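Local coordinates for protein transcriptional regulators (LACI-FAMILY TRANSCRIPTIONAL REGULATORY PROTEIN) (Corynebacterium glutamicum, PDB 3GYB) that probably binds cis-regulatory DNA as a LacI-family transcription regulator, its periplasmic-binding-protein-like part carrying a magnesium ion in the crystal, at residues V202-I208 with G267-P271; G163-L168 with A191-E197; T110-I114 with T141-L147; H118-L124 with V177-S183. All coordinates share one frame; numbering follows the deposited sequence.

In the fold
All four contacts lie in one lobe of the periplasmic-binding-protein-like fold and illustrate how a parallel sheet is built and then covered. Contact 4 is the sheet itself, strands 121-124 and 179-182. Contact 3 packs helices 102-115 and 129-144 on one face, its centre about 10 Å from that of contact 4; contact 2 packs helices 160-173 and 185-198 on the other, about 13 Å away. The centres of contacts 2 and 3 lie about 23 Å apart. Contact 1, last along the chain, fastens the C-terminal segment to strand 207-211, its centre about 11 Å from that of contact 4, to which probable hydrogen bonds link it. Contacts 3 and 4 interleave in sequence, as do 4 and 2.

Contact 1: V202-I208 with G267-P271; sequences VPEDLSI and GTCAP
Pro203 lays its ring against Ala270, CB to CB at 3.6 Å, where the C-terminal segment of this periplasmic-binding-protein-like fold passes the loop leading into strand 207-211. The proline follows a cis peptide bond. CB of the ring rests on the backbone of Thr268 and Cys269, while Pro203 CD, on another part of the same ring, comes 3.1 Å from Gly267 O. One ring thus meets residues from Gly267 to Ala270.

Val202 and Thr268 run alongside each other, the valine offering CG1 to Thr268 CB at 3.8 Å. Its CG2 packs on Ala195 of helix 185-198, while CG1 also touches Leu192 of that helix.

At the strand, polar groups take over. Ser207 OG stands beside its own backbone N (chi1 -79°), a setting that brings it to Ala270 N, from which it accepts a hydrogen bond of 3.0 Å. Ile208 N donates to Thr268 O at 2.8 Å, the donor lying well off the carbonyl plane, and the same oxygen receives a CA-H...O contact from Ser207. Ile208 and Thr268 are therefore joined twice, by backbone and by side chain. Thr268 OG1 also has a bond with Thr225 N, which helps to fix the direction of its hydroxyl: it donates to Ile208 O at 2.7 Å, nearly along the C=O axis.

Contact 2: G163-L168 with A191-E197; sequences GYTETL and ALGAARE
The Tyr164 ring of helix 160-173 turns an edge to helix 185-198, with Gly193 C and Ala194 N in its plane; Tyr164 CD1 comes 3.4 Å from Ala194 N. Over one face lies Leu168 CD1, from the next turn of the tyrosine's own helix, placed toward the rim of the ring. With CG anti to the backbone N (chi1 178°), the ring extends along the neighbouring helix, and its hydroxyl reaches Glu197, Tyr164 OH to Glu197 CG being 3.4 Å. Ring and carboxylate stand almost perpendicular, at 89°. The carboxylate's strong partner is Arg220 of the second subunit, which forms a salt bridge with Glu197 OE1 and also packs on Tyr164.

The two helices flank strand 179-182 in the chain and pack on one face of the parallel sheet of the periplasmic-binding-protein-like lobe, Thr167 and Ala191 resting on Leu124. Small residues let them come close: the short axes approach to 7.5 Å and cross at -51°. Ala194 CB sits 3.4 Å from Thr167 CG2, tighter than usual carbon contact, and 3.7 Å from Leu168 CD2. Thr167 OG1 lies 3.4 Å from Ala191 CB.

The same hydroxyl, Thr167 OG1, donates to Gly163 O at 2.7 Å, beside the bond from Thr167 N. The chemistry implies that the threonine satisfies its polarity within its own helix and meets the alanines by shape, while charged Glu197 lies at the rim.

Contact 3: T110-I114 with T141-L147; sequences TKHLI and TMRAHGL
Ile114, His145 and Thr110 bury most of the surface between helix 102-115 and the end of helix 129-144. Ile114 CD1 meets the imidazole obliquely, 3.6 Å from His145 CD2, while Ile114 CG1 and Leu147 CD1 come tip to tip at 3.9 Å. The isoleucine thus meets two residues just past the helix end. A Schellman motif, with Gly146 at positive phi, ends the helix through Leu147 N to Met142 O and Gly146 N to Arg143 O, and Leu147, just after it, comes back to Ile114.

The far part of the imidazole is met by Lys111, whose chain lies across it. Contact is through the methylenes, Lys111 CD lying 3.4 Å from His145 NE2.

Thr110 and Thr141 pass with their CG2 methyls facing, 3.7 Å apart. Chi1 of -53° and -60° sets each OG1 beside its backbone N, to bond back to Ala106 O and Ser137 O, and turns the methyls into the interface. Thr110 CG2 also touches the selenium of selenomethionine Met142, at 3.7 Å.

The two helices cover one face of the parallel sheet of the periplasmic-binding-protein-like lobe: Ile114 and Met142 rest on Ile121 of strand 121-124, and Thr110 on Phe181 of strand 179-182.

Contact 4: H118-L124 with V177-S183; sequences HTHIAHL and VTAIFSS
Phe181 O is gripped by two donors, His123 ND1 at 2.8 Å and Leu124 N at 3.1 Å, which reach it from opposite faces of the carbonyl plane. The histidine bond is bent, 134° at the hydrogen, and its acceptor lies 31° out of the imidazole plane. A chi1 of 174° carries the imidazole of His123 alongside Phe181, the two rings meeting obliquely with centroids 4.8 Å apart. A water joins His123 NE2 to Ser183 OG, holding the other end of the imidazole.

Where the strands begin, His118 ND1 and Thr178 OG1 share a nearly straight hydrogen bond of 2.8 Å. The methyl of Ala179 covers one face of this imidazole in a CH-pi contact, and NE2 bonds to Ala270 O.

Ala122 is bonded through both its N and O, to Ala179 O and Phe181 N. On the face of Ala122 and Leu124, Leu124 CG packs on Ile180 CG2 at 3.7 Å, under helices 160-173 and 185-198.

The in-step parallel pairing, with helix 160-173 leading into strand 179-182, is typical of the alpha/beta lobes of periplasmic-binding-protein-like folds; its C-terminal end points toward the magnesium site, with Ser183 about 8 Å from Asp212 between side chains.

Contact 1: V202-I208 with G267-P271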
loop_
_atom_site.group_PDB
_atom_site.type_symbol
_atom_site.label_atom_id
_atom_site.label_comp_id
_atom_site.label_asym_id
_atom_site.label_seq_id
_atom_site.Cartn_x
_atom_site.Cartn_y
_atom_site.Cartn_z
ATOM N N VAL A 202 13.724 18.377 3.094
ATOM C CA VAL A 202 13.092 17.831 4.287
ATOM C C VAL A 202 14.178 16.976 4.930
ATOM O O VAL A 202 14.692 16.060 4.297
ATOM C CB VAL A 202 11.872 16.948 3.928
ATOM C CG1 VAL A 202 11.336 16.275 5.176
ATOM C CG2 VAL A 202 10.779 17.809 3.280
ATOM N N PRO A 203 14.513 17.231 6.208
ATOM C CA PRO A 203 13.973 18.231 7.135
ATOM C C PRO A 203 14.672 19.592 7.210
ATOM O O PRO A 203 14.239 20.460 7.969
ATOM C CB PRO A 203 14.053 17.506 8.465
ATOM C CG PRO A 203 15.416 16.851 8.355
ATOM C CD PRO A 203 15.453 16.332 6.911
ATOM N N GLU A 204 15.739 19.787 6.441
ATOM C CA GLU A 204 16.486 21.043 6.504
ATOM C C GLU A 204 15.644 22.313 6.422
ATOM O O GLU A 204 15.888 23.272 7.161
ATOM C CB GLU A 204 17.566 21.082 5.419
ATOM C CG GLU A 204 18.749 20.142 5.656
ATOM C CD GLU A 204 18.417 18.683 5.404
ATOM O OE1 GLU A 204 17.401 18.406 4.737
ATOM O OE2 GLU A 204 19.186 17.809 5.861
ATOM N N ASP A 205 14.661 22.328 5.530
ATOM C CA ASP A 205 13.804 23.500 5.374
ATOM C C ASP A 205 12.421 23.304 5.982
ATOM O O ASP A 205 11.868 24.215 6.601
ATOM C CB ASP A 205 13.629 23.855 3.896
ATOM C CG ASP A 205 14.932 24.229 3.226
ATOM O OD1 ASP A 205 15.728 24.963 3.845
ATOM O OD2 ASP A 205 15.152 23.797 2.079
ATOM N N LEU A 206 11.873 22.109 5.813
ATOM C CA LEU A 206 10.529 21.814 6.304
ATOM C C LEU A 206 10.469 20.482 7.041
ATOM O O LEU A 206 10.992 19.485 6.551
ATOM C CB LEU A 206 9.568 21.777 5.111
ATOM C CG LEU A 206 8.100 21.403 5.349
ATOM C CD1 LEU A 206 7.390 22.554 6.045
ATOM C CD2 LEU A 206 7.428 21.108 4.021
ATOM N N SER A 207 9.843 20.471 8.217
ATOM C CA SER A 207 9.690 19.238 8.988
ATOM C C SER A 207 8.310 18.652 8.712
ATOM O O SER A 207 7.333 19.393 8.592
ATOM C CB SER A 207 9.822 19.501 10.492
ATOM O OG SER A 207 11.183 19.630 10.878
ATOM N N ILE A 208 8.236 17.329 8.597
ATOM C CA ILE A 208 6.966 16.655 8.355
ATOM C C ILE A 208 6.842 15.412 9.227
ATOM O O ILE A 208 7.745 14.579 9.270
ATOM C CB ILE A 208 6.818 16.212 6.872
ATOM C CG1 ILE A 208 6.715 17.443 5.965
ATOM C CG2 ILE A 208 5.575 15.338 6.713
ATOM C CD1 ILE A 208 6.710 17.115 4.475
ATOM N N GLY A 267 13.725 10.390 9.566
ATOM C CA GLY A 267 14.470 11.520 9.030
ATOM C C GLY A 267 13.759 12.747 8.506
ATOM O O GLY A 267 14.400 13.605 7.902
ATOM N N THR A 268 12.462 12.868 8.755
ATOM C CA THR A 268 11.731 14.010 8.217
ATOM C C THR A 268 11.472 15.205 9.135
ATOM O O THR A 268 10.774 16.140 8.744
ATOM C CB THR A 268 10.400 13.549 7.610
ATOM O OG1 THR A 268 9.652 12.833 8.595
ATOM C CG2 THR A 268 10.648 12.644 6.398
ATOM N N CYS A 269 12.029 15.182 10.342
ATOM C CA CYS A 269 11.875 16.301 11.271
ATOM C C CYS A 269 13.254 16.744 11.738
ATOM O O CYS A 269 14.194 15.947 11.764
ATOM C CB CYS A 269 11.035 15.903 12.493
ATOM S SG CYS A 269 9.247 15.830 12.202
ATOM N N ALA A 270 13.370 18.018 12.098
ATOM C CA ALA A 270 14.629 18.569 12.582
ATOM C C ALA A 270 14.325 19.790 13.441
ATOM O O ALA A 270 13.263 20.398 13.310
ATOM C CB ALA A 270 15.522 18.954 11.409
ATOM N N PRO A 271 15.251 20.160 14.339
ATOM C CA PRO A 271 15.033 21.322 15.203
ATOM C C PRO A 271 15.060 22.657 14.466
ATOM O O PRO A 271 15.776 22.820 13.476
ATOM C CB PRO A 271 16.154 21.199 16.233
ATOM C CG PRO A 271 17.252 20.548 15.452
ATOM C CD PRO A 271 16.513 19.480 14.678
#

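Contact 2: G163-L168 with A191-E197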
loop_
_atom_site.group_PDB
_atom_site.type_symbol
_atom_site.label_atom_id
_atom_site.label_comp_id
_atom_site.label_asym_id
_atom_site.label_seq_id
_atom_site.Cartn_x
_atom_site.Cartn_y
_atom_site.Cartn_z
ATOM N N GLY A 163 -2.980 15.029 -0.529
ATOM C CA GLY A 163 -1.939 15.496 0.363
ATOM C C GLY A 163 -0.979 16.378 -0.415
ATOM O O GLY A 163 -0.472 17.382 0.089
ATOM N N TYR A 164 -0.753 16.000 -1.668
ATOM C CA TYR A 164 0.141 16.727 -2.545
ATOM C C TYR A 164 -0.407 18.113 -2.874
ATOM O O TYR A 164 0.243 19.114 -2.599
ATOM C CB TYR A 164 0.363 15.930 -3.837
ATOM C CG TYR A 164 1.240 16.634 -4.846
ATOM C CD1 TYR A 164 2.570 16.934 -4.554
ATOM C CD2 TYR A 164 0.744 16.988 -6.099
ATOM C CE1 TYR A 164 3.386 17.571 -5.487
ATOM C CE2 TYR A 164 1.556 17.624 -7.046
ATOM C CZ TYR A 164 2.875 17.911 -6.728
ATOM O OH TYR A 164 3.686 18.529 -7.658
ATOM N N THR A 165 -1.610 18.169 -3.436
ATOM C CA THR A 165 -2.186 19.459 -3.810
ATOM C C THR A 165 -2.542 20.334 -2.617
ATOM O O THR A 165 -2.400 21.557 -2.685
ATOM C CB THR A 165 -3.416 19.280 -4.723
ATOM O OG1 THR A 165 -4.431 18.533 -4.047
ATOM C CG2 THR A 165 -3.007 18.539 -5.995
ATOM N N GLU A 166 -2.992 19.723 -1.526
ATOM C CA GLU A 166 -3.315 20.502 -0.333
ATOM C C GLU A 166 -2.052 21.125 0.260
ATOM O O GLU A 166 -2.086 22.249 0.761
ATOM C CB GLU A 166 -3.982 19.628 0.735
ATOM C CG GLU A 166 -5.423 19.253 0.445
ATOM C CD GLU A 166 -6.339 20.461 0.402
ATOM O OE1 GLU A 166 -6.301 21.279 1.347
ATOM O OE2 GLU A 166 -7.104 20.587 -0.571
ATOM N N THR A 167 -0.938 20.398 0.225
ATOM C CA THR A 167 0.296 20.938 0.778
ATOM C C THR A 167 0.826 22.070 -0.092
ATOM O O THR A 167 1.289 23.090 0.422
ATOM C CB THR A 167 1.386 19.850 0.935
ATOM O OG1 THR A 167 0.936 18.865 1.870
ATOM C CG2 THR A 167 2.686 20.462 1.462
ATOM N N LEU A 168 0.758 21.905 -1.408
ATOM C CA LEU A 168 1.219 22.963 -2.295
ATOM C C LEU A 168 0.385 24.223 -2.074
ATOM O O LEU A 168 0.911 25.334 -2.098
ATOM C CB LEU A 168 1.119 22.530 -3.759
ATOM C CG LEU A 168 2.160 21.519 -4.244
ATOM C CD1 LEU A 168 1.862 21.164 -5.699
ATOM C CD2 LEU A 168 3.565 22.102 -4.115
ATOM N N ALA A 191 2.594 15.323 1.016
ATOM C CA ALA A 191 3.276 16.498 1.544
ATOM C C ALA A 191 4.759 16.463 1.187
ATOM O O ALA A 191 5.347 17.490 0.849
ATOM C CB ALA A 191 3.102 16.572 3.058
ATOM N N LEU A 192 5.367 15.279 1.270
ATOM C CA LEU A 192 6.781 15.140 0.932
ATOM C C LEU A 192 6.994 15.434 -0.550
ATOM O O LEU A 192 8.005 16.013 -0.936
ATOM C CB LEU A 192 7.276 13.725 1.259
ATOM C CG LEU A 192 7.426 13.413 2.749
ATOM C CD1 LEU A 192 7.570 11.908 2.965
ATOM C CD2 LEU A 192 8.634 14.166 3.310
ATOM N N GLY A 193 6.038 15.028 -1.378
ATOM C CA GLY A 193 6.146 15.285 -2.803
ATOM C C GLY A 193 6.034 16.777 -3.072
ATOM O O GLY A 193 6.722 17.322 -3.933
ATOM N N ALA A 194 5.157 17.447 -2.330
ATOM C CA ALA A 194 4.978 18.885 -2.498
ATOM C C ALA A 194 6.277 19.599 -2.143
ATOM O O ALA A 194 6.710 20.504 -2.859
ATOM C CB ALA A 194 3.828 19.381 -1.608
ATOM N N ALA A 195 6.906 19.185 -1.045
ATOM C CA ALA A 195 8.165 19.785 -0.629
ATOM C C ALA A 195 9.200 19.615 -1.743
ATOM O O ALA A 195 9.936 20.552 -2.078
ATOM C CB ALA A 195 8.655 19.130 0.662
ATOM N N ARG A 196 9.249 18.423 -2.328
ATOM C CA ARG A 196 10.194 18.163 -3.407
ATOM C C ARG A 196 9.909 19.080 -4.606
ATOM O O ARG A 196 10.824 19.661 -5.182
ATOM C CB ARG A 196 10.122 16.694 -3.836
ATOM C CG ARG A 196 11.198 16.311 -4.845
ATOM C CD ARG A 196 11.139 14.849 -5.275
ATOM N NE ARG A 196 12.254 14.549 -6.171
ATOM C CZ ARG A 196 12.467 13.379 -6.765
ATOM N NH1 ARG A 196 11.639 12.362 -6.574
ATOM N NH2 ARG A 196 13.527 13.227 -7.548
ATOM N N GLU A 197 8.639 19.208 -4.973
ATOM C CA GLU A 197 8.246 20.060 -6.093
ATOM C C GLU A 197 8.620 21.518 -5.828
ATOM O O GLU A 197 8.984 22.256 -6.747
ATOM C CB GLU A 197 6.736 19.947 -6.328
ATOM C CG GLU A 197 6.187 20.869 -7.414
ATOM C CD GLU A 197 6.880 20.691 -8.752
ATOM O OE1 GLU A 197 7.173 19.536 -9.126
ATOM O OE2 GLU A 197 7.115 21.712 -9.438
#

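Contact 3: T110-I114 with T141-L147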
loop_
_atom_site.group_PDB
_atom_site.type_symbol
_atom_site.label_atom_id
_atom_site.label_comp_id
_atom_site.label_asym_id
_atom_site.label_seq_id
_atom_site.Cartn_x
_atom_site.Cartn_y
_atom_site.Cartn_z
ATOM N N THR A 110 2.272 16.862 17.778
ATOM C CA THR A 110 2.305 18.313 17.865
ATOM C C THR A 110 3.349 18.779 18.865
ATOM O O THR A 110 4.131 19.686 18.579
ATOM C CB THR A 110 0.923 18.854 18.263
ATOM O OG1 THR A 110 -0.057 18.332 17.358
ATOM C CG2 THR A 110 0.896 20.375 18.195
ATOM N N LYS A 111 3.365 18.144 20.032
ATOM C CA LYS A 111 4.320 18.494 21.073
ATOM C C LYS A 111 5.747 18.276 20.573
ATOM O O LYS A 111 6.647 19.042 20.908
ATOM C CB LYS A 111 4.066 17.649 22.326
ATOM C CG LYS A 111 4.998 17.964 23.501
ATOM C CD LYS A 111 4.832 19.397 23.979
ATOM C CE LYS A 111 5.686 19.674 25.208
ATOM N NZ LYS A 111 5.400 18.712 26.306
ATOM N N HIS A 112 5.954 17.241 19.761
ATOM C CA HIS A 112 7.290 16.972 19.232
ATOM C C HIS A 112 7.757 18.148 18.380
ATOM O O HIS A 112 8.889 18.608 18.511
ATOM C CB HIS A 112 7.295 15.688 18.393
ATOM C CG HIS A 112 8.646 15.316 17.858
ATOM N ND1 HIS A 112 9.732 15.086 18.673
ATOM C CD2 HIS A 112 9.078 15.116 16.589
ATOM C CE1 HIS A 112 10.776 14.760 17.931
ATOM N NE2 HIS A 112 10.405 14.769 16.663
ATOM N N LEU A 113 6.881 18.634 17.503
ATOM C CA LEU A 113 7.225 19.762 16.648
ATOM C C LEU A 113 7.485 21.003 17.498
ATOM O O LEU A 113 8.412 21.765 17.231
ATOM C CB LEU A 113 6.099 20.028 15.645
ATOM C CG LEU A 113 5.884 18.897 14.633
ATOM C CD1 LEU A 113 4.752 19.274 13.674
ATOM C CD2 LEU A 113 7.177 18.654 13.860
ATOM N N ILE A 114 6.666 21.197 18.525
ATOM C CA ILE A 114 6.833 22.336 19.424
ATOM C C ILE A 114 8.157 22.226 20.176
ATOM O O ILE A 114 8.907 23.203 20.269
ATOM C CB ILE A 114 5.670 22.416 20.433
ATOM C CG1 ILE A 114 4.380 22.773 19.693
ATOM C CG2 ILE A 114 5.967 23.464 21.512
ATOM C CD1 ILE A 114 3.141 22.682 20.558
ATOM N N THR A 141 -3.667 21.109 21.602
ATOM C CA THR A 141 -2.268 21.084 22.000
ATOM C C THR A 141 -1.582 22.386 21.611
ATOM O O THR A 141 -0.770 22.909 22.378
ATOM C CB THR A 141 -1.537 19.902 21.358
ATOM O OG1 THR A 141 -2.166 18.685 21.776
ATOM C CG2 THR A 141 -0.068 19.882 21.776
HETATM N N MSE A 142 -1.885 22.903 20.422
HETATM C CA MSE A 142 -1.281 24.161 19.999
HETATM C C MSE A 142 -1.688 25.278 20.968
HETATM O O MSE A 142 -0.842 26.017 21.450
HETATM C CB MSE A 142 -1.722 24.528 18.574
HETATM C CG MSE A 142 -1.078 23.683 17.479
HETATM SE SE MSE A 142 0.826 23.975 17.241
HETATM C CE MSE A 142 0.774 25.714 16.390
ATOM N N ARG A 143 -2.983 25.379 21.263
ATOM C CA ARG A 143 -3.465 26.411 22.183
ATOM C C ARG A 143 -2.972 26.213 23.611
ATOM O O ARG A 143 -2.785 27.178 24.350
ATOM C CB ARG A 143 -4.993 26.470 22.163
ATOM C CG ARG A 143 -5.552 26.921 20.827
ATOM C CD ARG A 143 -6.991 27.388 20.942
ATOM N NE ARG A 143 -7.464 27.901 19.660
ATOM C CZ ARG A 143 -7.962 27.145 18.688
ATOM N NH1 ARG A 143 -8.066 25.835 18.850
ATOM N NH2 ARG A 143 -8.333 27.701 17.542
ATOM N N ALA A 144 -2.765 24.965 24.007
ATOM C CA ALA A 144 -2.276 24.698 25.354
ATOM C C ALA A 144 -0.887 25.311 25.505
ATOM O O ALA A 144 -0.509 25.766 26.584
ATOM C CB ALA A 144 -2.210 23.202 25.608
ATOM N N HIS A 145 -0.137 25.320 24.405
ATOM C CA HIS A 145 1.216 25.859 24.382
ATOM C C HIS A 145 1.306 27.303 23.899
ATOM O O HIS A 145 2.395 27.790 23.575
ATOM C CB HIS A 145 2.104 24.951 23.531
ATOM C CG HIS A 145 2.332 23.603 24.141
ATOM N ND1 HIS A 145 3.216 23.397 25.177
ATOM C CD2 HIS A 145 1.750 22.405 23.899
ATOM C CE1 HIS A 145 3.171 22.129 25.547
ATOM N NE2 HIS A 145 2.288 21.506 24.787
ATOM N N GLY A 146 0.158 27.979 23.857
ATOM C CA GLY A 146 0.106 29.376 23.451
ATOM C C GLY A 146 0.314 29.675 21.981
ATOM O O GLY A 146 0.676 30.796 21.613
ATOM N N LEU A 147 0.078 28.678 21.135
ATOM C CA LEU A 147 0.249 28.845 19.699
ATOM C C LEU A 147 -1.093 28.765 18.993
ATOM O O LEU A 147 -1.991 28.030 19.416
ATOM C CB LEU A 147 1.185 27.760 19.151
ATOM C CG LEU A 147 2.598 27.733 19.740
ATOM C CD1 LEU A 147 3.369 26.542 19.187
ATOM C CD2 LEU A 147 3.313 29.036 19.409
#

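Contact 4: H118-L124 with V177-S183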
loop_
_atom_site.group_PDB
_atom_site.type_symbol
_atom_site.label_atom_id
_atom_site.label_comp_id
_atom_site.label_asym_id
_atom_site.label_seq_id
_atom_site.Cartn_x
_atom_site.Cartn_y
_atom_site.Cartn_z
ATOM N N HIS A 118 9.577 24.609 16.550
ATOM C CA HIS A 118 8.672 25.121 15.526
ATOM C C HIS A 118 7.493 25.832 16.181
ATOM O O HIS A 118 6.987 25.382 17.208
ATOM C CB HIS A 118 8.145 23.971 14.662
ATOM C CG HIS A 118 9.200 23.287 13.850
ATOM N ND1 HIS A 118 9.628 23.766 12.630
ATOM C CD2 HIS A 118 9.928 22.172 14.095
ATOM C CE1 HIS A 118 10.576 22.974 12.158
ATOM N NE2 HIS A 118 10.776 21.999 13.027
ATOM N N THR A 119 7.061 26.945 15.593
ATOM C CA THR A 119 5.913 27.681 16.112
ATOM C C THR A 119 4.848 27.799 15.025
ATOM O O THR A 119 3.656 27.695 15.307
ATOM C CB THR A 119 6.308 29.085 16.620
ATOM O OG1 THR A 119 7.095 29.757 15.632
ATOM C CG2 THR A 119 7.097 28.967 17.918
ATOM N N HIS A 120 5.277 28.017 13.787
ATOM C CA HIS A 120 4.346 28.099 12.664
ATOM C C HIS A 120 4.140 26.674 12.168
ATOM O O HIS A 120 4.748 26.233 11.191
ATOM C CB HIS A 120 4.919 28.990 11.561
ATOM C CG HIS A 120 4.929 30.442 11.923
ATOM N ND1 HIS A 120 3.771 31.167 12.103
ATOM C CD2 HIS A 120 5.950 31.290 12.194
ATOM C CE1 HIS A 120 4.077 32.398 12.473
ATOM N NE2 HIS A 120 5.392 32.499 12.537
ATOM N N ILE A 121 3.270 25.963 12.874
ATOM C CA ILE A 121 2.968 24.569 12.590
ATOM C C ILE A 121 1.606 24.424 11.937
ATOM O O ILE A 121 0.629 25.035 12.371
ATOM C CB ILE A 121 2.985 23.755 13.899
ATOM C CG1 ILE A 121 4.371 23.859 14.544
ATOM C CG2 ILE A 121 2.601 22.310 13.627
ATOM C CD1 ILE A 121 4.432 23.366 15.985
ATOM N N ALA A 122 1.544 23.612 10.889
ATOM C CA ALA A 122 0.282 23.394 10.195
ATOM C C ALA A 122 -0.121 21.928 10.240
ATOM O O ALA A 122 0.728 21.041 10.341
ATOM C CB ALA A 122 0.392 23.860 8.753
ATOM N N HIS A 123 -1.424 21.685 10.160
ATOM C CA HIS A 123 -1.966 20.331 10.184
ATOM C C HIS A 123 -2.727 20.021 8.904
ATOM O O HIS A 123 -3.552 20.819 8.461
ATOM C CB HIS A 123 -2.919 20.170 11.372
ATOM C CG HIS A 123 -3.640 18.856 11.409
ATOM N ND1 HIS A 123 -2.988 17.652 11.573
ATOM C CD2 HIS A 123 -4.961 18.562 11.356
ATOM C CE1 HIS A 123 -3.876 16.676 11.628
ATOM N NE2 HIS A 123 -5.081 17.201 11.498
ATOM N N LEU A 124 -2.433 18.875 8.297
ATOM C CA LEU A 124 -3.154 18.454 7.098
ATOM C C LEU A 124 -4.218 17.500 7.613
ATOM O O LEU A 124 -3.907 16.407 8.075
ATOM C CB LEU A 124 -2.223 17.727 6.125
ATOM C CG LEU A 124 -1.191 18.623 5.450
ATOM C CD1 LEU A 124 -0.260 17.783 4.583
ATOM C CD2 LEU A 124 -1.917 19.666 4.609
ATOM N N VAL A 177 5.049 28.689 7.314
ATOM C CA VAL A 177 4.977 27.366 7.931
ATOM C C VAL A 177 6.312 26.633 7.834
ATOM O O VAL A 177 6.894 26.533 6.753
ATOM C CB VAL A 177 3.885 26.508 7.262
ATOM C CG1 VAL A 177 3.969 25.062 7.747
ATOM C CG2 VAL A 177 2.520 27.087 7.586
ATOM N N THR A 178 6.788 26.120 8.965
ATOM C CA THR A 178 8.065 25.407 8.998
ATOM C C THR A 178 7.932 23.920 9.311
ATOM O O THR A 178 8.898 23.164 9.185
ATOM C CB THR A 178 9.029 26.036 10.030
ATOM O OG1 THR A 178 8.469 25.931 11.348
ATOM C CG2 THR A 178 9.260 27.497 9.708
ATOM N N ALA A 179 6.740 23.493 9.711
ATOM C CA ALA A 179 6.526 22.088 10.034
ATOM C C ALA A 179 5.076 21.716 9.810
ATOM O O ALA A 179 4.179 22.530 10.024
ATOM C CB ALA A 179 6.918 21.815 11.486
ATOM N N ILE A 180 4.858 20.481 9.376
ATOM C CA ILE A 180 3.516 19.988 9.120
ATOM C C ILE A 180 3.263 18.675 9.843
ATOM O O ILE A 180 4.098 17.767 9.801
ATOM C CB ILE A 180 3.293 19.733 7.605
ATOM C CG1 ILE A 180 3.357 21.053 6.835
ATOM C CG2 ILE A 180 1.953 19.035 7.383
ATOM C CD1 ILE A 180 3.360 20.889 5.311
ATOM N N PHE A 181 2.131 18.591 10.538
ATOM C CA PHE A 181 1.727 17.351 11.185
ATOM C C PHE A 181 0.615 16.828 10.286
ATOM O O PHE A 181 -0.491 17.371 10.265
ATOM C CB PHE A 181 1.198 17.580 12.613
ATOM C CG PHE A 181 0.339 16.448 13.134
ATOM C CD1 PHE A 181 0.659 15.118 12.863
ATOM C CD2 PHE A 181 -0.797 16.715 13.891
ATOM C CE1 PHE A 181 -0.137 14.076 13.332
ATOM C CE2 PHE A 181 -1.600 15.679 14.365
ATOM C CZ PHE A 181 -1.271 14.358 14.085
ATOM N N SER A 182 0.929 15.794 9.512
ATOM C CA SER A 182 -0.027 15.189 8.599
ATOM C C SER A 182 -0.896 14.189 9.355
ATOM O O SER A 182 -0.386 13.360 10.107
ATOM C CB SER A 182 0.718 14.478 7.465
ATOM O OG SER A 182 -0.195 13.980 6.506
ATOM N N SER A 183 -2.205 14.256 9.136
ATOM C CA SER A 183 -3.131 13.374 9.833
ATOM C C SER A 183 -2.760 11.904 9.693
ATOM O O SER A 183 -3.023 11.110 10.591
ATOM C CB SER A 183 -4.563 13.603 9.337
ATOM O OG SER A 183 -5.495 13.051 10.251
HETATM O O HOH W 1 8.117 27.904 13.129
HETATM O O HOH W 2 -6.967 15.239 10.792
#